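Local coordinates for putative periplasmic or exported protein (PDB 4GQZ) that probably binds copper in the bacterial periplasm and contributes to copper resistance, at residues 59-71 with 115-127. Numbering follows the deposited sequence.
Sequences PLGDKFYLSFAPY and YRNGFIGVWLPRN
An antiparallel strand pair, 63-68 against 120-125, forms part of a mixed three-stranded sheet in the CueP fold. Three hydrogen-bonded pairs define the register, F64 with L124, L66 with V122 and F68 with I120, each joined by two backbone bonds, the shortest from F64 N to L124 O at 2.7 Å.

The two faces differ in chemistry. On one, F68 has chi1 at 57°, which sets its CG between the backbone N and the carbonyl carbon and brings the ring back over its neighbour: I120 CB sits over one ring face, 3.7 Å from F68 CZ, while V122 CG1 approaches the edge. V97 of strand 94-101 and L132 of strand 129-136 also pack on this ring, so this face packs on the five-stranded antiparallel sheet, where I120 and L124 also touch F95 and V99. On the other face, Y65 lies over the indole of W123, with Y65 CD1 3.3 Å from W123 CE2; the planes are 49° apart, which makes the pair oblique. Helix 20-28 packs against both rings, and its D28 is hydrogen-bonded to Y65 OH and S67 OG. G121, with no side chain, leaves space for the Y65 phenol, and G121 CA lies 3.5 Å from Y65 OH.

Next to F68, A69 CB rests over the centre of the F119 ring. At the opposite end, R126, extended from CG to NE, grips one acceptor side-on: NE and NH2 of R126 each lie 3.1 Å from G61 O, which is 6° out of the guanidinium plane, while NH1 bonds S44 O.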
ATOM      1  N   PRO B  59       1.174   7.905   0.630  1.00 18.49           N
ATOM      2  CA  PRO B  59       2.243   6.898   0.703  1.00 19.62           C
ATOM      3  C   PRO B  59       1.868   5.642  -0.063  1.00 18.63           C
ATOM      4  O   PRO B  59       0.692   5.229  -0.041  1.00 18.26           O
ATOM      5  CB  PRO B  59       2.326   6.582   2.199  1.00 17.98           C
ATOM      6  CG  PRO B  59       1.742   7.806   2.885  1.00 20.41           C
ATOM      7  CD  PRO B  59       0.653   8.274   1.960  1.00 19.18           C
ATOM      8  N   LEU B  60       2.848   5.052  -0.747  1.00 18.19           N
ATOM      9  CA  LEU B  60       2.663   3.749  -1.371  1.00 19.71           C
ATOM     10  C   LEU B  60       2.731   2.631  -0.341  1.00 18.99           C
ATOM     11  O   LEU B  60       2.994   2.862   0.846  1.00 19.24           O
ATOM     12  CB  LEU B  60       3.705   3.525  -2.478  1.00 18.51           C
ATOM     13  CG  LEU B  60       3.382   3.994  -3.903  1.00 21.42           C
ATOM     14  CD1 LEU B  60       2.432   5.184  -3.961  1.00 20.99           C
ATOM     15  CD2 LEU B  60       4.654   4.294  -4.709  1.00 21.23           C
ATOM     16  N   GLY B  61       2.487   1.409  -0.799  1.00 19.68           N
ATOM     17  CA  GLY B  61       2.509   0.251   0.067  1.00 18.72           C
ATOM     18  C   GLY B  61       3.777  -0.565  -0.090  1.00 19.46           C
ATOM     19  O   GLY B  61       4.831  -0.014  -0.399  1.00 19.08           O
ATOM     20  N   ASP B  62       3.663  -1.874   0.134  1.00 20.31           N
ATOM     21  CA  ASP B  62       4.812  -2.790   0.166  1.00 23.38           C
ATOM     22  C   ASP B  62       5.486  -2.951  -1.196  1.00 20.23           C
ATOM     23  O   ASP B  62       6.638  -3.395  -1.284  1.00 20.79           O
ATOM     24  CB  ASP B  62       4.361  -4.185   0.611  1.00 23.58           C
ATOM     25  CG  ASP B  62       4.071  -4.279   2.093  1.00 27.32           C
ATOM     26  OD1 ASP B  62       4.505  -3.389   2.864  1.00 27.86           O
ATOM     27  OD2 ASP B  62       3.422  -5.279   2.486  1.00 30.75           O
ATOM     28  N   LYS B  63       4.761  -2.620  -2.256  1.00 19.45           N
ATOM     29  CA  LYS B  63       5.257  -2.837  -3.609  1.00 17.85           C
ATOM     30  C   LYS B  63       5.710  -1.549  -4.285  1.00 18.74           C
ATOM     31  O   LYS B  63       5.090  -0.490  -4.124  1.00 18.88           O
ATOM     32  CB  LYS B  63       4.168  -3.480  -4.463  1.00 18.12           C
ATOM     33  CG  LYS B  63       3.724  -4.844  -3.970  1.00 23.65           C
ATOM     34  CD  LYS B  63       4.838  -5.852  -4.165  1.00 23.23           C
ATOM     35  CE  LYS B  63       4.379  -7.264  -3.794  1.00 27.95           C
ATOM     36  NZ  LYS B  63       3.740  -7.279  -2.445  1.00 32.55           N
ATOM     37  N   PHE B  64       6.782  -1.660  -5.063  1.00 15.64           N
ATOM     38  CA  PHE B  64       7.289  -0.565  -5.880  1.00 16.83           C
ATOM     39  C   PHE B  64       6.551  -0.566  -7.228  1.00 15.42           C
ATOM     40  O   PHE B  64       6.350  -1.624  -7.850  1.00 15.95           O
ATOM     41  CB  PHE B  64       8.786  -0.809  -6.078  1.00 17.46           C
ATOM     42  CG  PHE B  64       9.511   0.275  -6.829  1.00 18.49           C
ATOM     43  CD1 PHE B  64       9.433   0.360  -8.209  1.00 16.90           C
ATOM     44  CD2 PHE B  64      10.330   1.162  -6.152  1.00 18.90           C
ATOM     45  CE1 PHE B  64      10.133   1.331  -8.897  1.00 19.01           C
ATOM     46  CE2 PHE B  64      11.040   2.124  -6.833  1.00 19.35           C
ATOM     47  CZ  PHE B  64      10.937   2.216  -8.199  1.00 19.66           C
ATOM     48  N   TYR B  65       6.141   0.610  -7.684  1.00 13.91           N
ATOM     49  CA  TYR B  65       5.506   0.733  -8.991  1.00 14.65           C
ATOM     50  C   TYR B  65       6.487   1.216 -10.037  1.00 17.00           C
ATOM     51  O   TYR B  65       7.006   2.333  -9.957  1.00 16.19           O
ATOM     52  CB  TYR B  65       4.357   1.723  -8.930  1.00 15.35           C
ATOM     53  CG  TYR B  65       3.447   1.744 -10.150  1.00 16.67           C
ATOM     54  CD1 TYR B  65       2.582   0.694 -10.407  1.00 15.79           C
ATOM     55  CD2 TYR B  65       3.401   2.852 -10.998  1.00 16.28           C
ATOM     56  CE1 TYR B  65       1.712   0.721 -11.491  1.00 18.03           C
ATOM     57  CE2 TYR B  65       2.526   2.889 -12.093  1.00 16.93           C
ATOM     58  CZ  TYR B  65       1.688   1.811 -12.322  1.00 16.49           C
ATOM     59  OH  TYR B  65       0.820   1.806 -13.388  1.00 17.18           O
ATOM     60  N   LEU B  66       6.723   0.371 -11.029  1.00 14.73           N
ATOM     61  CA  LEU B  66       7.497   0.763 -12.187  1.00 15.74           C
ATOM     62  C   LEU B  66       6.583   0.886 -13.409  1.00 17.15           C
ATOM     63  O   LEU B  66       5.877  -0.065 -13.771  1.00 16.06           O
ATOM     64  CB  LEU B  66       8.576  -0.281 -12.430  1.00 16.79           C
ATOM     65  CG  LEU B  66       9.452  -0.050 -13.656  1.00 19.32           C
ATOM     66  CD1 LEU B  66      10.247   1.255 -13.526  1.00 18.39           C
ATOM     67  CD2 LEU B  66      10.358  -1.264 -13.856  1.00 19.17           C
ATOM     68  N   SER B  67       6.594   2.045 -14.064  1.00 17.27           N
ATOM     69  CA  SER B  67       5.797   2.205 -15.289  1.00 16.76           C
ATOM     70  C   SER B  67       6.736   2.417 -16.472  1.00 18.73           C
ATOM     71  O   SER B  67       7.604   3.285 -16.435  1.00 19.27           O
ATOM     72  CB  SER B  67       4.776   3.353 -15.136  1.00 18.99           C
ATOM     73  OG  SER B  67       3.799   3.343 -16.179  1.00 17.62           O
ATOM     74  N   PHE B  68       6.599   1.601 -17.512  1.00 16.23           N
ATOM     75  CA  PHE B  68       7.522   1.702 -18.631  1.00 16.37           C
ATOM     76  C   PHE B  68       6.802   1.819 -19.972  1.00 17.49           C
ATOM     77  O   PHE B  68       5.649   1.382 -20.124  1.00 17.34           O
ATOM     78  CB  PHE B  68       8.472   0.492 -18.619  1.00 17.17           C
ATOM     79  CG  PHE B  68       7.769  -0.831 -18.664  1.00 17.70           C
ATOM     80  CD1 PHE B  68       7.354  -1.452 -17.497  1.00 18.13           C
ATOM     81  CD2 PHE B  68       7.550  -1.471 -19.877  1.00 19.62           C
ATOM     82  CE1 PHE B  68       6.713  -2.684 -17.532  1.00 18.68           C
ATOM     83  CE2 PHE B  68       6.911  -2.697 -19.924  1.00 20.88           C
ATOM     84  CZ  PHE B  68       6.489  -3.306 -18.740  1.00 19.64           C
ATOM     85  N   ALA B  69       7.487   2.392 -20.959  1.00 16.16           N
ATOM     86  CA  ALA B  69       6.864   2.643 -22.245  1.00 16.30           C
ATOM     87  C   ALA B  69       7.823   2.205 -23.329  1.00 17.19           C
ATOM     88  O   ALA B  69       8.820   2.872 -23.574  1.00 18.44           O
ATOM     89  CB  ALA B  69       6.534   4.126 -22.398  1.00 18.09           C
ATOM     90  N   PRO B  70       7.558   1.052 -23.952  1.00 17.67           N
ATOM     91  CA  PRO B  70       8.460   0.639 -25.036  1.00 18.51           C
ATOM     92  C   PRO B  70       8.316   1.577 -26.228  1.00 18.00           C
ATOM     93  O   PRO B  70       7.288   2.249 -26.364  1.00 17.12           O
ATOM     94  CB  PRO B  70       7.955  -0.759 -25.397  1.00 19.84           C
ATOM     95  CG  PRO B  70       7.295  -1.271 -24.109  1.00 19.37           C
ATOM     96  CD  PRO B  70       6.619  -0.017 -23.559  1.00 19.27           C
ATOM     97  N   TYR B  71       9.327   1.634 -27.089  1.00 17.85           N
ATOM     98  CA  TYR B  71       9.212   2.469 -28.271  1.00 18.20           C
ATOM     99  C   TYR B  71       9.917   1.866 -29.474  1.00 20.64           C
ATOM    100  O   TYR B  71      10.718   0.940 -29.341  1.00 18.65           O
ATOM    101  CB  TYR B  71       9.720   3.883 -27.986  1.00 17.86           C
ATOM    102  CG  TYR B  71      11.223   4.037 -27.906  1.00 19.53           C
ATOM    103  CD1 TYR B  71      11.903   3.788 -26.722  1.00 19.91           C
ATOM    104  CD2 TYR B  71      11.964   4.472 -29.012  1.00 21.35           C
ATOM    105  CE1 TYR B  71      13.279   3.944 -26.636  1.00 20.51           C
ATOM    106  CE2 TYR B  71      13.340   4.634 -28.928  1.00 21.51           C
ATOM    107  CZ  TYR B  71      13.983   4.373 -27.739  1.00 21.25           C
ATOM    108  OH  TYR B  71      15.351   4.515 -27.641  1.00 20.88           O
ATOM    109  N   TYR B 115      -1.345   0.834 -21.989  1.00 20.88           N
ATOM    110  CA  TYR B 115      -2.555   1.636 -21.782  1.00 21.05           C
ATOM    111  C   TYR B 115      -2.665   2.720 -22.848  1.00 22.59           C
ATOM    112  O   TYR B 115      -1.818   2.808 -23.748  1.00 22.21           O
ATOM    113  CB  TYR B 115      -2.559   2.279 -20.389  1.00 20.54           C
ATOM    114  CG  TYR B 115      -2.036   1.363 -19.303  1.00 20.45           C
ATOM    115  CD1 TYR B 115      -2.358   0.013 -19.296  1.00 19.94           C
ATOM    116  CD2 TYR B 115      -1.198   1.847 -18.305  1.00 19.74           C
ATOM    117  CE1 TYR B 115      -1.865  -0.838 -18.321  1.00 22.32           C
ATOM    118  CE2 TYR B 115      -0.698   1.003 -17.319  1.00 20.34           C
ATOM    119  CZ  TYR B 115      -1.040  -0.338 -17.335  1.00 22.19           C
ATOM    120  OH  TYR B 115      -0.559  -1.199 -16.362  1.00 21.71           O
ATOM    121  N   ARG B 116      -3.708   3.537 -22.727  1.00 21.96           N
ATOM    122  CA  ARG B 116      -3.974   4.652 -23.632  1.00 23.63           C
ATOM    123  C   ARG B 116      -2.779   5.607 -23.661  1.00 22.27           C
ATOM    124  O   ARG B 116      -2.487   6.222 -24.693  1.00 19.77           O
ATOM    125  CB  ARG B 116      -5.251   5.377 -23.180  1.00 26.40           C
ATOM    126  CG  ARG B 116      -5.551   6.699 -23.909  1.00 27.91           C
ATOM    127  CD  ARG B 116      -5.670   6.478 -25.404  1.00 32.42           C
ATOM    128  NE  ARG B 116      -5.101   7.606 -26.140  1.00 36.75           N
ATOM    129  CZ  ARG B 116      -5.758   8.734 -26.384  1.00 37.22           C
ATOM    130  NH1 ARG B 116      -7.009   8.873 -25.951  1.00 37.65           N
ATOM    131  NH2 ARG B 116      -5.167   9.722 -27.057  1.00 38.11           N
ATOM    132  N   ASN B 117      -2.076   5.707 -22.533  1.00 19.93           N
ATOM    133  CA  ASN B 117      -0.917   6.584 -22.443  1.00 19.38           C
ATOM    134  C   ASN B 117       0.391   5.938 -22.918  1.00 19.20           C
ATOM    135  O   ASN B 117       1.457   6.533 -22.788  1.00 17.91           O
ATOM    136  CB  ASN B 117      -0.766   7.162 -21.026  1.00 19.01           C
ATOM    137  CG  ASN B 117      -0.347   6.108 -19.985  1.00 18.91           C
ATOM    138  OD1 ASN B 117      -0.297   4.919 -20.277  1.00 18.49           O
ATOM    139  ND2 ASN B 117      -0.056   6.557 -18.764  1.00 19.48           N
ATOM    140  N   GLY B 118       0.306   4.722 -23.451  1.00 19.31           N
ATOM    141  CA  GLY B 118       1.484   4.035 -23.966  1.00 19.31           C
ATOM    142  C   GLY B 118       2.361   3.352 -22.927  1.00 19.42           C
ATOM    143  O   GLY B 118       3.422   2.794 -23.264  1.00 17.86           O
ATOM    144  N   PHE B 119       1.930   3.378 -21.664  1.00 19.18           N
ATOM    145  CA  PHE B 119       2.721   2.744 -20.604  1.00 18.67           C
ATOM    146  C   PHE B 119       2.153   1.395 -20.170  1.00 20.16           C
ATOM    147  O   PHE B 119       0.995   1.062 -20.458  1.00 20.07           O
ATOM    148  CB  PHE B 119       2.830   3.672 -19.389  1.00 18.64           C
ATOM    149  CG  PHE B 119       3.820   4.788 -19.560  1.00 18.61           C
ATOM    150  CD1 PHE B 119       3.484   5.940 -20.289  1.00 19.48           C
ATOM    151  CD2 PHE B 119       5.083   4.702 -18.982  1.00 16.93           C
ATOM    152  CE1 PHE B 119       4.396   6.987 -20.447  1.00 18.69           C
ATOM    153  CE2 PHE B 119       6.007   5.744 -19.130  1.00 18.36           C
ATOM    154  CZ  PHE B 119       5.660   6.895 -19.872  1.00 19.16           C
ATOM    155  N   ILE B 120       2.998   0.619 -19.494  1.00 17.08           N
ATOM    156  CA  ILE B 120       2.570  -0.540 -18.720  1.00 18.85           C
ATOM    157  C   ILE B 120       3.129  -0.389 -17.313  1.00 17.97           C
ATOM    158  O   ILE B 120       4.300  -0.045 -17.151  1.00 17.74           O
ATOM    159  CB  ILE B 120       3.134  -1.841 -19.303  1.00 18.15           C
ATOM    160  CG1 ILE B 120       2.656  -2.020 -20.752  1.00 19.46           C
ATOM    161  CG2 ILE B 120       2.720  -3.023 -18.433  1.00 20.71           C
ATOM    162  CD1 ILE B 120       3.464  -2.995 -21.555  1.00 23.13           C
ATOM    163  N   GLY B 121       2.315  -0.649 -16.293  1.00 16.36           N
ATOM    164  CA  GLY B 121       2.804  -0.594 -14.925  1.00 17.69           C
ATOM    165  C   GLY B 121       2.912  -1.973 -14.284  1.00 19.56           C
ATOM    166  O   GLY B 121       2.039  -2.819 -14.477  1.00 18.56           O
ATOM    167  N   VAL B 122       4.000  -2.225 -13.556  1.00 17.92           N
ATOM    168  CA  VAL B 122       4.088  -3.451 -12.763  1.00 15.83           C
ATOM    169  C   VAL B 122       4.365  -3.149 -11.300  1.00 16.91           C
ATOM    170  O   VAL B 122       5.031  -2.167 -10.971  1.00 15.77           O
ATOM    171  CB  VAL B 122       5.167  -4.417 -13.284  1.00 17.89           C
ATOM    172  CG1 VAL B 122       4.769  -4.958 -14.648  1.00 21.62           C
ATOM    173  CG2 VAL B 122       6.526  -3.716 -13.362  1.00 16.14           C
ATOM    174  N   TRP B 123       3.867  -4.015 -10.425  1.00 17.58           N
ATOM    175  CA  TRP B 123       4.099  -3.881  -8.998  1.00 17.06           C
ATOM    176  C   TRP B 123       5.143  -4.894  -8.561  1.00 18.49           C
ATOM    177  O   TRP B 123       4.964  -6.107  -8.717  1.00 18.51           O
ATOM    178  CB  TRP B 123       2.787  -4.082  -8.245  1.00 18.24           C
ATOM    179  CG  TRP B 123       1.788  -2.963  -8.486  1.00 18.82           C
ATOM    180  CD1 TRP B 123       0.747  -2.958  -9.384  1.00 19.28           C
ATOM    181  CD2 TRP B 123       1.739  -1.699  -7.811  1.00 18.31           C
ATOM    182  NE1 TRP B 123       0.063  -1.769  -9.304  1.00 19.06           N
ATOM    183  CE2 TRP B 123       0.644  -0.982  -8.344  1.00 19.15           C
ATOM    184  CE3 TRP B 123       2.516  -1.105  -6.815  1.00 17.31           C
ATOM    185  CZ2 TRP B 123       0.316   0.306  -7.914  1.00 19.56           C
ATOM    186  CZ3 TRP B 123       2.187   0.166  -6.384  1.00 19.87           C
ATOM    187  CH2 TRP B 123       1.096   0.863  -6.938  1.00 19.77           C
ATOM    188  N   LEU B 124       6.240  -4.392  -8.006  1.00 18.29           N
ATOM    189  CA  LEU B 124       7.431  -5.206  -7.809  1.00 17.23           C
ATOM    190  C   LEU B 124       7.867  -5.184  -6.341  1.00 18.26           C
ATOM    191  O   LEU B 124       7.638  -4.197  -5.637  1.00 19.12           O
ATOM    192  CB  LEU B 124       8.558  -4.672  -8.705  1.00 19.26           C
ATOM    193  CG  LEU B 124       8.346  -4.711 -10.225  1.00 17.83           C
ATOM    194  CD1 LEU B 124       9.504  -4.070 -10.939  1.00 19.15           C
ATOM    195  CD2 LEU B 124       8.197  -6.146 -10.704  1.00 18.80           C
ATOM    196  N   PRO B 125       8.497  -6.275  -5.876  1.00 19.70           N
ATOM    197  CA  PRO B 125       9.073  -6.278  -4.521  1.00 20.71           C
ATOM    198  C   PRO B 125      10.078  -5.142  -4.399  1.00 19.69           C
ATOM    199  O   PRO B 125      10.743  -4.819  -5.383  1.00 19.55           O
ATOM    200  CB  PRO B 125       9.815  -7.621  -4.441  1.00 22.49           C
ATOM    201  CG  PRO B 125       9.290  -8.455  -5.578  1.00 22.64           C
ATOM    202  CD  PRO B 125       8.819  -7.499  -6.637  1.00 21.19           C
ATOM    203  N   ARG B 126      10.168  -4.530  -3.226  1.00 18.44           N
ATOM    204  CA  ARG B 126      11.106  -3.432  -3.013  1.00 19.04           C
ATOM    205  C   ARG B 126      12.525  -3.944  -2.785  1.00 20.77           C
ATOM    206  O   ARG B 126      12.720  -5.091  -2.391  1.00 19.19           O
ATOM    207  CB  ARG B 126      10.654  -2.583  -1.816  1.00 18.89           C
ATOM    208  CG  ARG B 126       9.379  -1.810  -2.090  1.00 17.41           C
ATOM    209  CD  ARG B 126       8.943  -0.958  -0.900  1.00 18.68           C
ATOM    210  NE  ARG B 126       7.784  -0.134  -1.241  1.00 17.74           N
ATOM    211  CZ  ARG B 126       7.838   0.979  -1.967  1.00 18.29           C
ATOM    212  NH1 ARG B 126       8.992   1.419  -2.458  1.00 18.44           N
ATOM    213  NH2 ARG B 126       6.732   1.664  -2.207  1.00 20.04           N
ATOM    214  N   ASN B 127      13.507  -3.089  -3.046  1.00 20.54           N
ATOM    215  CA  ASN B 127      14.913  -3.411  -2.814  1.00 23.71           C
ATOM    216  C   ASN B 127      15.418  -4.625  -3.575  1.00 24.11           C
ATOM    217  O   ASN B 127      16.261  -5.368  -3.076  1.00 23.06           O
ATOM    218  CB  ASN B 127      15.192  -3.553  -1.313  1.00 24.27           C
ATOM    219  CG  ASN B 127      14.954  -2.258  -0.570  1.00 24.52           C
ATOM    220  OD1 ASN B 127      15.487  -1.215  -0.943  1.00 26.41           O
ATOM    221  ND2 ASN B 127      14.137  -2.308   0.465  1.00 26.11           N
TER
HETATM  222  O   HOH W   1       8.377  -5.486  -1.034  1.00 23.94           O
HETATM  223  O   HOH W   2      -1.233  -0.057 -13.748  1.00 21.16           O
HETATM  224  O   HOH W   3       4.855   3.357 -25.468  1.00 18.93           O